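Local coordinates for protein 4-oxalocrotonate tautomerase (PDB 2X4K) that is a small enzyme of the tautomerase family in the MIF clan, built on a beta-alpha-beta unit and assembled from six subunits, at residues S24-T27 against D28-K32; T34-R38 against Q39-V43. One frame throughout, in Å; residues are numbered along the deposited sequence.

How the contacts relate
Contacts 1 and 2 follow each other along the chain. Contact 1 lies in helix 16-34, and contact 2 covers the turn that leads from that helix into strand 42-48. Their centres are about 8 Å apart. Arg-38 of contact 2 joins them. Its NH1 forms salt bridges to Asp-28 OD1 at 2.7 Å and to Glu-31 OE1 at 2.8 Å. Each contact also supplies a ligand to a different zinc ion: Glu-31 in contact 1 and His-42 in contact 2. The side chain of Arg-38 comes within about 4 Å, nearest atoms, of a bound zinc ion. Both contacts touch the second subunit of the hexamer.

Contact 1: S24-T27 against D28-K32; sequences SEVT and DAVEK. With ZN (zinc ion), chain F; ACT (acetate ion), chain G.
Asp-28 OD2 is gripped by two waters, which link it to Ser-24 and Glu-25 one turn back on the helix. Water 1 donates to OD2 at 2.7 Å and is also hydrogen-bonded to Ser-24 OG, 2.6 Å away. Water 2 lies within hydrogen-bonding distance of the same OD2, at 2.8 Å, and of Glu-25 OE1, at 2.6 Å. It has more acceptors nearby than protons, so not all are served at once. The two carboxylates do not meet directly. Glu-25 OE1 and Asp-28 OD2 stay 4.1 Å apart, and their planes are turned 62° from each other. In Glu-25 the rotation about CB-CG (chi2 -99°) bends the chain and brings the carboxylate to the water. Its OE2 pairs with Lys-32 of the second subunit, while Asp-28 OD1 is held by Arg-38.

Beneath these side chains the backbone is regular helix. Each N-H from Asp-28 to Glu-31 bonds the carbonyl four residues earlier. On the buried side, Val-26 and Val-30 touch loosely, and both side chains pack on Val-6 of strand 5-11. This is the helix-on-sheet packing of the beta-alpha-beta unit.

Glu-31 points elsewhere. Its CG lies opposite the backbone N (chi1 -176°) and its chain runs straight out. OE2 binds a zinc ion at 1.9 Å, leaving OE1 to Arg-38. Lys-32 NZ donates to an acetate, probably from the crystallisation liquor.

The like charges of Glu-25 and Asp-28 thus lie close on one side of the helix. The bridging water, Arg-38 on Asp-28 and Lys-32 of the second subunit on Glu-25 probably offset their repulsion. Glu-31 is balanced separately, by its zinc and Arg-38.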
ATOM      1  N   SER A  24       4.294  15.115 -12.433  1.00  9.70           N
ATOM      2  CA  SER A  24       3.643  16.401 -12.657  1.00  9.93           C
ATOM      3  C   SER A  24       2.209  16.256 -13.158  1.00  8.80           C
ATOM      4  O   SER A  24       1.304  16.914 -12.650  1.00  8.56           O
ATOM      5  CB  SER A  24       4.455  17.244 -13.640  1.00 10.69           C
ATOM      6  OG  SER A  24       3.937  18.561 -13.731  1.00 12.26           O
ATOM      7  N   GLU A  25       2.004  15.392 -14.149  1.00  8.62           N
ATOM      8  CA  GLU A  25       0.685  15.244 -14.776  1.00  8.69           C
ATOM      9  C   GLU A  25      -0.307  14.536 -13.857  1.00  7.98           C
ATOM     10  O   GLU A  25      -1.489  14.884 -13.851  1.00  8.00           O
ATOM     11  CB  GLU A  25       0.795  14.519 -16.110  1.00  9.66           C
ATOM     12  CG  GLU A  25       1.635  15.275 -17.143  1.00 12.34           C
ATOM     13  CD  GLU A  25       0.843  16.070 -18.168  1.00 16.15           C
ATOM     14  OE1 GLU A  25      -0.400  16.157 -18.073  1.00 16.51           O
ATOM     15  OE2 GLU A  25       1.484  16.607 -19.098  1.00 20.19           O
ATOM     16  N   VAL A  26       0.134  13.539 -13.088  1.00  7.90           N
ATOM     17  CA  VAL A  26      -0.747  12.898 -12.114  0.50  7.38           C
ATOM     18  C   VAL A  26      -1.168  13.922 -11.055  1.00  7.37           C
ATOM     19  O   VAL A  26      -2.318  13.943 -10.610  1.00  7.33           O
ATOM     20  CB  VAL A  26      -0.078  11.667 -11.468  0.50  7.45           C
ATOM     21  CG1 VAL A  26      -0.802  11.259 -10.190  0.50  6.39           C
ATOM     22  CG2 VAL A  26      -0.028  10.504 -12.462  0.50  7.27           C
ATOM     23  N   THR A  27      -0.231  14.769 -10.647  1.00  7.28           N
ATOM     24  CA  THR A  27      -0.549  15.826  -9.683  1.00  7.35           C
ATOM     25  C   THR A  27      -1.589  16.783 -10.261  1.00  7.14           C
ATOM     26  O   THR A  27      -2.560  17.109  -9.587  1.00  7.70           O
ATOM     27  CB  THR A  27       0.728  16.557  -9.242  1.00  7.56           C
ATOM     28  OG1 THR A  27       1.589  15.622  -8.592  1.00  8.11           O
ATOM     29  CG2 THR A  27       0.429  17.675  -8.268  1.00  8.40           C
ATOM     30  N   ASP A  28      -1.409  17.190 -11.517  1.00  7.79           N
ATOM     31  CA  ASP A  28      -2.388  18.035 -12.200  1.00  8.21           C
ATOM     32  C   ASP A  28      -3.766  17.389 -12.169  1.00  7.55           C
ATOM     33  O   ASP A  28      -4.768  18.059 -11.920  1.00  8.25           O
ATOM     34  CB  ASP A  28      -2.044  18.226 -13.690  1.00  8.66           C
ATOM     35  CG  ASP A  28      -0.799  19.062 -13.954  1.00  9.69           C
ATOM     36  OD1 ASP A  28      -0.266  19.725 -13.042  1.00 10.41           O
ATOM     37  OD2 ASP A  28      -0.365  19.061 -15.135  1.00 11.65           O
ATOM     38  N   ALA A  29      -3.818  16.100 -12.485  1.00  7.60           N
ATOM     39  CA  ALA A  29      -5.075  15.361 -12.549  1.00  7.62           C
ATOM     40  C   ALA A  29      -5.794  15.336 -11.210  1.00  7.27           C
ATOM     41  O   ALA A  29      -7.004  15.547 -11.140  1.00  7.72           O
ATOM     42  CB  ALA A  29      -4.826  13.935 -13.029  1.00  8.34           C
ATOM     43  N   VAL A  30      -5.055  15.045 -10.144  1.00  7.02           N
ATOM     44  CA  VAL A  30      -5.637  15.007  -8.805  1.00  7.39           C
ATOM     45  C   VAL A  30      -6.140  16.401  -8.425  1.00  7.40           C
ATOM     46  O   VAL A  30      -7.264  16.567  -7.945  1.00  8.31           O
ATOM     47  CB  VAL A  30      -4.616  14.492  -7.777  1.00  7.62           C
ATOM     48  CG1 VAL A  30      -5.153  14.650  -6.354  1.00  8.93           C
ATOM     49  CG2 VAL A  30      -4.272  13.031  -8.069  1.00  8.62           C
ATOM     50  N   GLU A  31      -5.309  17.404  -8.666  1.00  7.55           N
ATOM     51  CA  GLU A  31      -5.649  18.773  -8.298  1.00  8.29           C
ATOM     52  C   GLU A  31      -6.930  19.240  -8.981  1.00  8.64           C
ATOM     53  O   GLU A  31      -7.821  19.787  -8.336  1.00  9.56           O
ATOM     54  CB  GLU A  31      -4.508  19.701  -8.678  1.00  8.37           C
ATOM     55  CG  GLU A  31      -4.731  21.137  -8.248  1.00  9.56           C
ATOM     56  CD  GLU A  31      -3.658  22.073  -8.746  1.00 10.12           C
ATOM     57  OE1 GLU A  31      -2.546  21.628  -9.090  1.00 11.31           O
ATOM     58  OE2 GLU A  31      -3.941  23.286  -8.792  1.00 11.51           O
ATOM     59  N   LYS A  32      -7.023  19.046 -10.292  1.00  8.60           N
ATOM     60  CA  LYS A  32      -8.138  19.625 -11.021  1.00  9.98           C
ATOM     61  C   LYS A  32      -9.447  18.899 -10.752  1.00  9.36           C
ATOM     62  O   LYS A  32     -10.498  19.515 -10.813  1.00 10.95           O
ATOM     63  CB  LYS A  32      -7.841  19.721 -12.511  1.00 11.24           C
ATOM     64  CG  LYS A  32      -7.835  18.444 -13.268  1.00 12.98           C
ATOM     65  CD  LYS A  32      -7.400  18.733 -14.681  1.00 15.88           C
ATOM     66  CE  LYS A  32      -7.498  17.526 -15.567  1.00 17.47           C
ATOM     67  NZ  LYS A  32      -6.961  17.831 -16.920  1.00 19.50           N
TER
HETATM   68 ZN    ZN F1065      -2.670  24.513  -9.535  1.00 10.48          ZN
HETATM   69  C   ACT G1062      -5.974  16.134 -19.677  1.00 14.57           C
HETATM   70  O   ACT G1062      -6.005  14.881 -19.806  1.00 12.89           O
HETATM   71  OXT ACT G1062      -7.056  16.700 -19.395  1.00 15.73           O
HETATM   72  CH3 ACT G1062      -4.705  16.910 -19.849  1.00 14.87           C
HETATM   73  O   HOH W   1       2.290  19.043 -15.712  1.00 15.75           O
HETATM   74  O   HOH W   2      -2.034  17.934 -17.023  1.00 14.64           O

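Contact 2: T34-R38 against Q39-V43; sequences TGANR and QAIHV. With ZN (zinc ion), chain E.
Ala-40 N donates to Asn-37 O at 3.0 Å, and Ile-41 N donates to Arg-38 O at 3.1 Å. These backbone bonds close the turn. Both span three residues, as in a 3-10 helix. Just before them, Thr-34 OG1 accepts from Ala-36 N at 3.1 Å in an ST turn. Gly-35 lies between with positive phi, where the chain leaves helix 16-34.

Side chains also touch across the turn by van der Waals contact. Ala-36 CB sits 4.1 Å from Ile-41 CG1. That same CG1 lies 3.5 Å from Asn-37 O. Gln-39 folds back over the turn, with CG between its backbone N and carbonyl carbon (chi1 64°) and a bend at chi2 (-95°). Its OE1 then lies 3.4 Å from Asn-37 CB.

Arg-38 and His-42 find their polar partners beyond the turn. Arg-38 extends fully from CG to NE, and NE donates to Ala-56 O of the third subunit. Its guanidinium group also pairs with Asp-28 and Glu-31 of the helix. His-42 NE2 binds a zinc ion at 2.0 Å. Water 3, Asp-62 of the second subunit and His-42 of the fourth subunit complete the site. His-42 ND1 is hydrogen-bonded to Pro-4 O, which probably fixes the ring's rotation. The bond is consistent with a proton on ND1, leaving NE2 to bind the metal.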
ATOM      1  N   THR A  34     -10.303  17.089  -7.888  1.00 10.07           N
ATOM      2  CA  THR A  34     -10.696  17.073  -6.481  1.00 11.33           C
ATOM      3  C   THR A  34     -10.702  18.443  -5.811  1.00 11.93           C
ATOM      4  O   THR A  34     -11.345  18.613  -4.786  1.00 13.31           O
ATOM      5  CB  THR A  34      -9.777  16.170  -5.646  1.00 11.42           C
ATOM      6  OG1 THR A  34      -8.475  16.762  -5.558  1.00 11.50           O
ATOM      7  CG2 THR A  34      -9.685  14.777  -6.243  1.00 12.06           C
ATOM      8  N   GLY A  35      -9.978  19.408  -6.369  1.00 12.35           N
ATOM      9  CA  GLY A  35      -9.822  20.705  -5.732  1.00 13.16           C
ATOM     10  C   GLY A  35      -8.798  20.712  -4.610  1.00 13.09           C
ATOM     11  O   GLY A  35      -8.704  21.693  -3.880  1.00 14.49           O
ATOM     12  N   ALA A  36      -8.019  19.638  -4.469  1.00 12.46           N
ATOM     13  CA  ALA A  36      -6.960  19.599  -3.464  1.00 12.53           C
ATOM     14  C   ALA A  36      -5.922  20.673  -3.746  1.00 12.49           C
ATOM     15  O   ALA A  36      -5.603  20.953  -4.903  1.00 12.75           O
ATOM     16  CB  ALA A  36      -6.290  18.239  -3.438  1.00 12.32           C
ATOM     17  N   ASN A  37      -5.400  21.268  -2.676  1.00 13.04           N
ATOM     18  CA  ASN A  37      -4.260  22.170  -2.775  1.00 13.46           C
ATOM     19  C   ASN A  37      -3.069  21.420  -3.345  1.00 12.01           C
ATOM     20  O   ASN A  37      -2.744  20.338  -2.867  1.00 12.12           O
ATOM     21  CB  ASN A  37      -3.875  22.696  -1.395  1.00 14.92           C
ATOM     22  CG  ASN A  37      -4.951  23.545  -0.765  1.00 17.26           C
ATOM     23  OD1 ASN A  37      -5.769  24.149  -1.456  1.00 19.98           O
ATOM     24  ND2 ASN A  37      -4.953  23.600   0.561  1.00 20.28           N
ATOM     25  N   ARG A  38      -2.406  22.002  -4.338  1.00 11.71           N
ATOM     26  CA  ARG A  38      -1.311  21.313  -4.999  1.00 11.19           C
ATOM     27  C   ARG A  38      -0.194  20.927  -4.026  1.00 11.37           C
ATOM     28  O   ARG A  38       0.401  19.869  -4.158  1.00 11.50           O
ATOM     29  CB  ARG A  38      -0.746  22.152  -6.138  1.00 11.14           C
ATOM     30  CG  ARG A  38       0.080  21.336  -7.103  1.00 10.73           C
ATOM     31  CD  ARG A  38       0.637  22.156  -8.231  1.00 10.91           C
ATOM     32  NE  ARG A  38       1.450  21.334  -9.122  1.00 10.75           N
ATOM     33  CZ  ARG A  38       0.982  20.623 -10.149  1.00 10.44           C
ATOM     34  NH1 ARG A  38      -0.307  20.611 -10.442  1.00 10.06           N
ATOM     35  NH2 ARG A  38       1.810  19.900 -10.890  1.00 10.77           N
ATOM     36  N   GLN A  39       0.071  21.780  -3.039  1.00 12.31           N
ATOM     37  CA  GLN A  39       1.144  21.536  -2.071  1.00 13.63           C
ATOM     38  C   GLN A  39       0.873  20.338  -1.149  1.00 13.01           C
ATOM     39  O   GLN A  39       1.771  19.879  -0.441  1.00 14.54           O
ATOM     40  CB  GLN A  39       1.411  22.790  -1.226  1.00 14.95           C
ATOM     41  CG  GLN A  39       0.254  23.244  -0.326  1.00 17.36           C
ATOM     42  CD  GLN A  39      -0.624  24.315  -0.962  1.00 19.48           C
ATOM     43  OE1 GLN A  39      -0.926  24.268  -2.158  1.00 20.40           O
ATOM     44  NE2 GLN A  39      -1.052  25.282  -0.154  1.00 21.94           N
ATOM     45  N   ALA A  40      -0.366  19.859  -1.145  1.00 11.56           N
ATOM     46  CA  ALA A  40      -0.755  18.722  -0.323  1.00 11.34           C
ATOM     47  C   ALA A  40      -0.804  17.418  -1.117  1.00 10.27           C
ATOM     48  O   ALA A  40      -1.195  16.388  -0.562  1.00 10.00           O
ATOM     49  CB  ALA A  40      -2.117  18.992   0.295  1.00 12.58           C
ATOM     50  N   ILE A  41      -0.409  17.450  -2.395  1.00  8.94           N
ATOM     51  CA  ILE A  41      -0.513  16.271  -3.258  1.00  8.54           C
ATOM     52  C   ILE A  41       0.864  15.629  -3.385  1.00  8.24           C
ATOM     53  O   ILE A  41       1.815  16.269  -3.832  1.00  8.87           O
ATOM     54  CB  ILE A  41      -1.049  16.620  -4.659  1.00  8.32           C
ATOM     55  CG1 ILE A  41      -2.443  17.247  -4.553  1.00  8.80           C
ATOM     56  CG2 ILE A  41      -1.095  15.361  -5.535  1.00  8.98           C
ATOM     57  CD1 ILE A  41      -2.956  17.847  -5.859  1.00  8.99           C
ATOM     58  N   HIS A  42       0.940  14.357  -3.007  1.00  8.27           N
ATOM     59  CA  HIS A  42       2.183  13.604  -2.947  1.00  8.65           C
ATOM     60  C   HIS A  42       2.109  12.429  -3.900  1.00  8.64           C
ATOM     61  O   HIS A  42       1.074  11.770  -3.976  1.00  9.17           O
ATOM     62  CB  HIS A  42       2.385  13.086  -1.528  1.00  9.62           C
ATOM     63  CG  HIS A  42       2.258  14.152  -0.494  1.00 10.32           C
ATOM     64  ND1 HIS A  42       1.041  14.636  -0.073  1.00 10.51           N
ATOM     65  CD2 HIS A  42       3.196  14.847   0.186  1.00 10.59           C
ATOM     66  CE1 HIS A  42       1.233  15.572   0.838  1.00 10.71           C
ATOM     67  NE2 HIS A  42       2.532  15.725   1.010  1.00 11.09           N
ATOM     68  N   VAL A  43       3.202  12.150  -4.604  1.00  8.50           N
ATOM     69  CA  VAL A  43       3.249  11.038  -5.538  1.00  8.72           C
ATOM     70  C   VAL A  43       4.486  10.195  -5.280  1.00  8.66           C
ATOM     71  O   VAL A  43       5.591  10.723  -5.155  1.00  9.87           O
ATOM     72  CB  VAL A  43       3.240  11.513  -7.004  1.00  9.45           C
ATOM     73  CG1 VAL A  43       3.286  10.320  -7.967  1.00 11.06           C
ATOM     74  CG2 VAL A  43       2.030  12.382  -7.271  1.00 10.67           C
TER
HETATM   75 ZN    ZN E1064       3.421  16.778   2.497  1.00 14.38          ZN
HETATM   76  O   HOH W   3       5.697  17.105   1.871  1.00 10.15           O